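Local coordinates for protein desmoplakin (PDB 3R6N) that is a desmosomal plakin with a role in cell adhesion, represented by a rigid four-spectrin-repeat fragment of its plakin domain that includes an SH3 domain, at residues 14-18 and 50-54; 29-33 and 164-169; 44-48 and 85-89. One frame throughout, in Å; residues are numbered along the deposited sequence.

Interaction 1: residues 14-18 and 50-54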
loop_
_atom_site.group_PDB
_atom_site.type_symbol
_atom_site.label_atom_id
_atom_site.label_comp_id
_atom_site.label_asym_id
_atom_site.label_seq_id
_atom_site.Cartn_x
_atom_site.Cartn_y
_atom_site.Cartn_z
ATOM N N CYS A 14 34.316 -25.370 61.587
ATOM C CA CYS A 14 33.246 -25.883 60.736
ATOM C C CYS A 14 32.278 -24.787 60.319
ATOM O O CYS A 14 32.044 -24.575 59.131
ATOM C CB CYS A 14 32.475 -26.996 61.442
ATOM S SG CYS A 14 33.158 -28.636 61.199
ATOM N N LEU A 15 31.708 -24.098 61.301
ATOM C CA LEU A 15 30.773 -23.018 61.022
ATOM C C LEU A 15 31.452 -21.935 60.192
ATOM O O LEU A 15 30.793 -21.175 59.489
ATOM C CB LEU A 15 30.228 -22.425 62.321
ATOM C CG LEU A 15 29.407 -23.350 63.224
ATOM C CD1 LEU A 15 28.886 -22.582 64.427
ATOM C CD2 LEU A 15 28.256 -23.979 62.460
ATOM N N GLY A 16 32.776 -21.878 60.278
ATOM C CA GLY A 16 33.552 -20.895 59.545
ATOM C C GLY A 16 33.710 -21.244 58.079
ATOM O O GLY A 16 33.666 -20.371 57.214
ATOM N N TRP A 17 33.903 -22.526 57.793
ATOM C CA TRP A 17 34.007 -22.969 56.414
ATOM C C TRP A 17 32.625 -23.040 55.779
ATOM O O TRP A 17 32.447 -22.691 54.611
ATOM C CB TRP A 17 34.697 -24.328 56.323
ATOM C CG TRP A 17 34.805 -24.826 54.919
ATOM C CD1 TRP A 17 35.789 -24.538 54.018
ATOM C CD2 TRP A 17 33.882 -25.687 54.243
ATOM N NE1 TRP A 17 35.538 -25.171 52.824
ATOM C CE2 TRP A 17 34.374 -25.884 52.937
ATOM C CE3 TRP A 17 32.688 -26.313 54.615
ATOM C CZ2 TRP A 17 33.716 -26.682 52.004
ATOM C CZ3 TRP A 17 32.036 -27.105 53.684
ATOM C CH2 TRP A 17 32.551 -27.282 52.395
ATOM N N MET A 18 31.645 -23.484 56.559
ATOM C CA MET A 18 30.275 -23.603 56.072
ATOM C C MET A 18 29.634 -22.254 55.750
ATOM O O MET A 18 28.717 -22.173 54.938
ATOM C CB MET A 18 29.409 -24.366 57.076
ATOM C CG MET A 18 29.439 -25.870 56.887
ATOM S SD MET A 18 28.096 -26.685 57.755
ATOM C CE MET A 18 28.639 -26.511 59.450
ATOM N N SER A 50 31.335 -30.044 46.411
ATOM C CA SER A 50 32.314 -29.889 47.477
ATOM C C SER A 50 31.655 -30.017 48.845
ATOM O O SER A 50 32.181 -30.680 49.740
ATOM C CB SER A 50 33.017 -28.536 47.354
ATOM O OG SER A 50 34.086 -28.426 48.275
ATOM N N ILE A 51 30.499 -29.382 49.007
ATOM C CA ILE A 51 29.781 -29.439 50.272
ATOM C C ILE A 51 28.966 -30.724 50.370
ATOM O O ILE A 51 28.620 -31.171 51.462
ATOM C CB ILE A 51 28.849 -28.226 50.467
ATOM C CG1 ILE A 51 27.520 -28.450 49.752
ATOM C CG2 ILE A 51 29.523 -26.942 50.001
ATOM C CD1 ILE A 51 26.485 -27.409 50.093
ATOM N N GLY A 52 28.653 -31.310 49.221
ATOM C CA GLY A 52 27.992 -32.599 49.194
ATOM C C GLY A 52 28.928 -33.652 49.749
ATOM O O GLY A 52 28.507 -34.571 50.451
ATOM N N ASP A 53 30.212 -33.509 49.436
ATOM C CA ASP A 53 31.231 -34.422 49.933
ATOM C C ASP A 53 31.562 -34.127 51.387
ATOM O O ASP A 53 32.102 -34.975 52.098
ATOM C CB ASP A 53 32.498 -34.328 49.084
ATOM C CG ASP A 53 32.367 -35.054 47.763
ATOM O OD1 ASP A 53 31.292 -34.958 47.132
ATOM O OD2 ASP A 53 33.338 -35.730 47.359
ATOM N N TYR A 54 31.227 -32.922 51.827
ATOM C CA TYR A 54 31.548 -32.490 53.179
ATOM C C TYR A 54 30.658 -33.148 54.229
ATOM O O TYR A 54 30.939 -33.068 55.422
ATOM C CB TYR A 54 31.437 -30.972 53.285
ATOM C CG TYR A 54 32.069 -30.398 54.527
ATOM C CD1 TYR A 54 33.449 -30.292 54.636
ATOM C CD2 TYR A 54 31.289 -29.948 55.585
ATOM C CE1 TYR A 54 34.036 -29.762 55.767
ATOM C CE2 TYR A 54 31.868 -29.413 56.724
ATOM C CZ TYR A 54 33.243 -29.322 56.808
ATOM O OH TYR A 54 33.832 -28.792 57.933
#
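Trp17 and Tyr54 carry this contact, stacked face to face between helix 5-24 and helix 34-64. The six-membered ring of Trp17 and the ring of Tyr54 have centroids 4.2 Å apart. Their planes are 29° apart, so the stack is splayed. Trp17 CZ3 lies over the centre of the Tyr54 ring and comes within 3.4 Å of Tyr54 CG. Tyr54 in turn covers the Trp17 face off-centre, toward the rim. Both side chains leave their helices with CG anti to the backbone N (chi1 179° for Trp17, -166° for Tyr54), and they slide past each other in opposite directions.

Smaller groups surround the pair. Ile51 CG2 packs 3.9 Å from Trp17 CH2, and Ser50 OG sits near the plane of the indole at its edge. Cys14 SG lies at the edge of the phenol, 3.3 Å from Tyr54 OH. Met18 CG touches Tyr54 CE2 at 4.3 Å. Farther out, helix 68-117 touches both segments: Cys14 packs on Leu74, and Ile51 O accepts a hydrogen bond from Tyr78 OH.

The segment axes stay 12.8 Å apart, a gap the large aromatics bridge. The two segments run nearly antiparallel, as successive helices do in the three-helix bundle of a spectrin repeat.

Interaction 2: residues 29-33 and 164-169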
loop_
_atom_site.group_PDB
_atom_site.type_symbol
_atom_site.label_atom_id
_atom_site.label_comp_id
_atom_site.label_asym_id
_atom_site.label_seq_id
_atom_site.Cartn_x
_atom_site.Cartn_y
_atom_site.Cartn_z
ATOM N N ALA A 29 27.352 -12.316 40.927
ATOM C CA ALA A 29 26.507 -11.291 40.331
ATOM C C ALA A 29 25.558 -11.912 39.316
ATOM O O ALA A 29 25.956 -12.768 38.531
ATOM C CB ALA A 29 27.354 -10.209 39.687
ATOM N N TRP A 30 24.298 -11.491 39.350
ATOM C CA TRP A 30 23.300 -11.993 38.415
ATOM C C TRP A 30 23.339 -11.227 37.097
ATOM O O TRP A 30 23.190 -10.006 37.076
ATOM C CB TRP A 30 21.902 -11.906 39.024
ATOM C CG TRP A 30 21.695 -12.834 40.177
ATOM C CD1 TRP A 30 21.525 -12.492 41.489
ATOM C CD2 TRP A 30 21.641 -14.264 40.124
ATOM N NE1 TRP A 30 21.364 -13.621 42.256
ATOM C CE2 TRP A 30 21.432 -14.722 41.442
ATOM C CE3 TRP A 30 21.748 -15.201 39.091
ATOM C CZ2 TRP A 30 21.327 -16.074 41.754
ATOM C CZ3 TRP A 30 21.644 -16.543 39.403
ATOM C CH2 TRP A 30 21.436 -16.967 40.724
ATOM N N GLY A 31 23.544 -11.947 36.000
ATOM C CA GLY A 31 23.619 -11.322 34.694
ATOM C C GLY A 31 23.067 -12.203 33.596
ATOM O O GLY A 31 23.005 -13.422 33.741
ATOM N N VAL A 32 22.666 -11.582 32.493
ATOM C CA VAL A 32 22.102 -12.315 31.367
ATOM C C VAL A 32 23.150 -12.612 30.299
ATOM O O VAL A 32 22.837 -13.181 29.255
ATOM C CB VAL A 32 20.909 -11.567 30.737
ATOM C CG1 VAL A 32 19.863 -11.255 31.799
ATOM C CG2 VAL A 32 21.377 -10.302 30.058
ATOM N N ASP A 33 24.394 -12.224 30.564
ATOM C CA ASP A 33 25.498 -12.567 29.680
ATOM C C ASP A 33 25.732 -14.066 29.724
ATOM O O ASP A 33 26.389 -14.563 30.630
ATOM C CB ASP A 33 26.776 -11.835 30.091
ATOM C CG ASP A 33 27.990 -12.288 29.297
ATOM O OD1 ASP A 33 27.991 -12.119 28.058
ATOM O OD2 ASP A 33 28.950 -12.804 29.907
ATOM N N HIS A 164 12.636 -15.375 41.911
ATOM C CA HIS A 164 13.950 -15.752 41.408
ATOM C C HIS A 164 14.924 -14.612 41.680
ATOM O O HIS A 164 14.627 -13.450 41.388
ATOM C CB HIS A 164 13.880 -16.045 39.908
ATOM C CG HIS A 164 15.127 -16.658 39.348
ATOM N ND1 HIS A 164 16.293 -15.946 39.170
ATOM C CD2 HIS A 164 15.385 -17.914 38.912
ATOM C CE1 HIS A 164 17.219 -16.737 38.658
ATOM N NE2 HIS A 164 16.692 -17.937 38.490
ATOM N N PRO A 165 16.091 -14.937 42.252
ATOM C CA PRO A 165 17.090 -13.919 42.600
ATOM C C PRO A 165 17.420 -12.971 41.444
ATOM O O PRO A 165 17.954 -11.882 41.678
ATOM C CB PRO A 165 18.323 -14.752 42.980
ATOM C CG PRO A 165 18.035 -16.144 42.505
ATOM C CD PRO A 165 16.555 -16.291 42.587
ATOM N N ALA A 166 17.110 -13.371 40.216
ATOM C CA ALA A 166 17.391 -12.519 39.066
ATOM C C ALA A 166 16.121 -12.027 38.371
ATOM O O ALA A 166 16.164 -11.637 37.210
ATOM C CB ALA A 166 18.289 -13.241 38.084
ATOM N N SER A 167 15.000 -12.034 39.087
ATOM C CA SER A 167 13.716 -11.652 38.505
ATOM C C SER A 167 13.807 -10.378 37.681
ATOM O O SER A 167 13.503 -10.377 36.490
ATOM C CB SER A 167 12.652 -11.484 39.592
ATOM O OG SER A 167 12.138 -12.738 40.003
ATOM N N ASP A 168 14.225 -9.295 38.326
ATOM C CA ASP A 168 14.296 -7.994 37.677
ATOM C C ASP A 168 15.133 -8.040 36.403
ATOM O O ASP A 168 14.828 -7.357 35.427
ATOM C CB ASP A 168 14.858 -6.945 38.640
ATOM C CG ASP A 168 16.326 -7.168 38.956
ATOM O OD1 ASP A 168 16.750 -8.340 39.040
ATOM O OD2 ASP A 168 17.058 -6.167 39.116
ATOM N N LYS A 169 16.183 -8.853 36.409
ATOM C CA LYS A 169 17.098 -8.907 35.276
ATOM C C LYS A 169 16.555 -9.703 34.097
ATOM O O LYS A 169 16.919 -9.437 32.951
ATOM C CB LYS A 169 18.466 -9.439 35.697
ATOM C CG LYS A 169 19.167 -8.538 36.680
ATOM C CD LYS A 169 20.666 -8.544 36.484
ATOM C CE LYS A 169 21.310 -7.465 37.343
ATOM N NZ LYS A 169 22.780 -7.364 37.123
#
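Trp30 packs against Pro165 and Ala166 where two interhelical elements of the spectrin-repeat array meet. One is the loop between helix 5-24 and helix 34-64. The other is the turn leading into helix 167-225.

The tight part is the indole. Pro165 CB comes within 3.3 Å of Trp30 NE1, and Pro165 CG lies 3.4 Å from Trp30 CZ2. Ala166 CB packs beside the indole, 4.0 Å from Trp30 CB. His164 turns an edge toward the face of the six-membered ring, with planes 64° apart. A type I turn from His164 to Ser167 sets out these groups. Within it, His164 ND1 accepts the N-H of Ala166 nearly in the imidazole plane. The other ring nitrogen, NE2, is bonded to His91 O on helix 68-117. Both nitrogens are therefore used, which fixes how the imidazole is turned. Leu92 of that helix also touches Trp30.

The other side is looser and more exposed. Across the contact Val32 CG1 meets a backbone atom, Lys169 O, at 3.6 Å; Ile99 of helix 68-117 also touches Val32. The exposed Lys169 reaches across with its chain bent at chi2 (-146°) and straight beyond it. Its ammonium group ends at the loop backbone: Lys169 NZ donates a 2.7 Å hydrogen bond to Trp30 O, almost along the C=O axis at 177°.

Interaction 3: residues 44-48 and 85-89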
loop_
_atom_site.group_PDB
_atom_site.type_symbol
_atom_site.label_atom_id
_atom_site.label_comp_id
_atom_site.label_asym_id
_atom_site.label_seq_id
_atom_site.Cartn_x
_atom_site.Cartn_y
_atom_site.Cartn_z
ATOM N N HIS A 44 29.803 -23.058 40.475
ATOM C CA HIS A 44 28.973 -23.576 41.557
ATOM C C HIS A 44 28.973 -25.097 41.614
ATOM O O HIS A 44 28.937 -25.676 42.696
ATOM C CB HIS A 44 27.539 -23.064 41.435
ATOM C CG HIS A 44 26.650 -23.495 42.559
ATOM N ND1 HIS A 44 26.841 -23.082 43.859
ATOM C CD2 HIS A 44 25.566 -24.307 42.578
ATOM C CE1 HIS A 44 25.912 -23.619 44.632
ATOM N NE2 HIS A 44 25.126 -24.366 43.879
ATOM N N ARG A 45 29.001 -25.742 40.452
ATOM C CA ARG A 45 29.057 -27.199 40.404
ATOM C C ARG A 45 30.243 -27.697 41.227
ATOM O O ARG A 45 30.191 -28.775 41.818
ATOM C CB ARG A 45 29.157 -27.701 38.957
ATOM C CG ARG A 45 29.357 -29.210 38.836
ATOM C CD ARG A 45 29.449 -29.675 37.384
ATOM N NE ARG A 45 28.162 -29.599 36.692
ATOM C CZ ARG A 45 27.868 -28.716 35.741
ATOM N NH1 ARG A 45 28.776 -27.828 35.352
ATOM N NH2 ARG A 45 26.668 -28.724 35.174
ATOM N N GLY A 46 31.305 -26.898 41.267
ATOM C CA GLY A 46 32.496 -27.248 42.019
ATOM C C GLY A 46 32.305 -27.038 43.508
ATOM O O GLY A 46 32.893 -27.744 44.332
ATOM N N ILE A 47 31.474 -26.059 43.849
ATOM C CA ILE A 47 31.184 -25.743 45.238
ATOM C C ILE A 47 30.108 -26.666 45.804
ATOM O O ILE A 47 30.144 -27.026 46.979
ATOM C CB ILE A 47 30.754 -24.273 45.392
ATOM C CG1 ILE A 47 31.936 -23.348 45.101
ATOM C CG2 ILE A 47 30.208 -24.011 46.785
ATOM C CD1 ILE A 47 31.676 -21.898 45.447
ATOM N N HIS A 48 29.157 -27.054 44.960
ATOM C CA HIS A 48 28.079 -27.941 45.374
ATOM C C HIS A 48 28.597 -29.347 45.649
ATOM O O HIS A 48 28.337 -29.913 46.710
ATOM C CB HIS A 48 26.991 -27.994 44.307
ATOM C CG HIS A 48 25.861 -28.914 44.641
ATOM N ND1 HIS A 48 24.764 -28.511 45.374
ATOM C CD2 HIS A 48 25.654 -30.219 44.345
ATOM C CE1 HIS A 48 23.932 -29.526 45.512
ATOM N NE2 HIS A 48 24.450 -30.575 44.897
ATOM N N SER A 85 22.337 -24.550 48.528
ATOM C CA SER A 85 23.201 -24.990 47.442
ATOM C C SER A 85 22.383 -25.595 46.306
ATOM O O SER A 85 22.618 -25.294 45.138
ATOM C CB SER A 85 24.235 -25.998 47.950
ATOM O OG SER A 85 25.136 -26.369 46.922
ATOM N N PHE A 86 21.418 -26.443 46.651
ATOM C CA PHE A 86 20.538 -27.028 45.646
ATOM C C PHE A 86 19.741 -25.954 44.915
ATOM O O PHE A 86 19.684 -25.938 43.686
ATOM C CB PHE A 86 19.587 -28.046 46.274
ATOM C CG PHE A 86 20.165 -29.427 46.387
ATOM C CD1 PHE A 86 20.677 -29.883 47.592
ATOM C CD2 PHE A 86 20.193 -30.274 45.289
ATOM C CE1 PHE A 86 21.208 -31.155 47.698
ATOM C CE2 PHE A 86 20.725 -31.550 45.391
ATOM C CZ PHE A 86 21.233 -31.988 46.598
ATOM N N GLU A 87 19.125 -25.058 45.678
ATOM C CA GLU A 87 18.276 -24.022 45.106
ATOM C C GLU A 87 19.063 -23.073 44.215
ATOM O O GLU A 87 18.500 -22.465 43.309
ATOM C CB GLU A 87 17.553 -23.255 46.212
ATOM C CG GLU A 87 16.565 -24.117 46.980
ATOM C CD GLU A 87 16.183 -23.534 48.330
ATOM O OE1 GLU A 87 15.408 -24.196 49.056
ATOM O OE2 GLU A 87 16.656 -22.424 48.665
ATOM N N ARG A 88 20.362 -22.950 44.471
ATOM C CA ARG A 88 21.227 -22.111 43.646
ATOM C C ARG A 88 21.485 -22.793 42.308
ATOM O O ARG A 88 21.390 -22.170 41.246
ATOM C CB ARG A 88 22.546 -21.814 44.370
ATOM C CG ARG A 88 23.690 -21.341 43.476
ATOM C CD ARG A 88 23.399 -20.003 42.807
ATOM N NE ARG A 88 23.693 -18.852 43.661
ATOM C CZ ARG A 88 22.800 -18.244 44.439
ATOM N NH1 ARG A 88 21.544 -18.677 44.486
ATOM N NH2 ARG A 88 23.162 -17.202 45.175
ATOM N N MET A 89 21.798 -24.083 42.366
ATOM C CA MET A 89 22.040 -24.866 41.166
ATOM C C MET A 89 20.820 -24.820 40.257
ATOM O O MET A 89 20.941 -24.897 39.037
ATOM C CB MET A 89 22.369 -26.313 41.532
ATOM C CG MET A 89 22.982 -27.117 40.401
ATOM S SD MET A 89 23.164 -28.866 40.816
ATOM C CE MET A 89 21.452 -29.402 40.807
#
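His44 and His48, one turn apart on helix 34-64, both point at helix 68-117 but use their rings differently. In both, the first torsion is near 180°, which carries the imidazole across to the facing helix.

His44 is held at its edge and on a face. His44 NE2 donates a 3.0 Å hydrogen bond to Ser85 O, nearly in the imidazole plane. The same carbonyl takes the helical N-H of Met89, and the two donors reach it from opposite faces of its plane. Over one face of the His44 ring, Arg88 CG stands 3.4 Å from the centroid and close to the normal, a CH-pi contact. Met89 CB meets the ring edge. The bond at NE2 and the carbon over the face together limit how the buried imidazole can turn.

His48 meets Ser85 through the side chain instead: His48 ND1 and Ser85 OG are hydrogen-bonded at 2.7 Å, and either could be the donor. The CE1 edge of His48 points into the face of Phe86 in a T-shaped pair, with centroids 4.7 Å apart and planes at 83°. His48 CE1 lies over the centre of the phenyl ring. Met89 SD covers a face of His48, 4.5 Å from its centroid, in a sulfur-aromatic contact.

The Arg88 chain bends at chi2 and chi3, and its NH2 bonds to Met25 O. The two segments run nearly antiparallel at 158°, with axes 10.3 Å apart. Helix 5-24 completes the three-helix packing, with Gln21 and Glu24 against Ile47. The loop that follows it lies alongside, where Met25 touches His44.

How the interactions relate
From the N terminus, helix 5-24 supplies residues 14-18, and helix 34-64 turns back so that interaction 1 closes the first hairpin. Interaction 3 closes the next, between helices 34-64 and 68-117. The two cross along the chain, share helix 34-64, and touch through Ile51 and Ser85. Together they join three successive helices into one bundle. Interaction 2 closes a much longer loop, from residues 29-33 to 164-169 across 130 mostly helical residues. It ties the loop after helix 5-24 to the start of helix 167-225. It encloses interaction 3 and crosses interaction 1. Trp30 packs on Arg88, linking interactions 2 and 3, whereas interactions 1 and 2 stay about 15 Å apart at their nearest atoms.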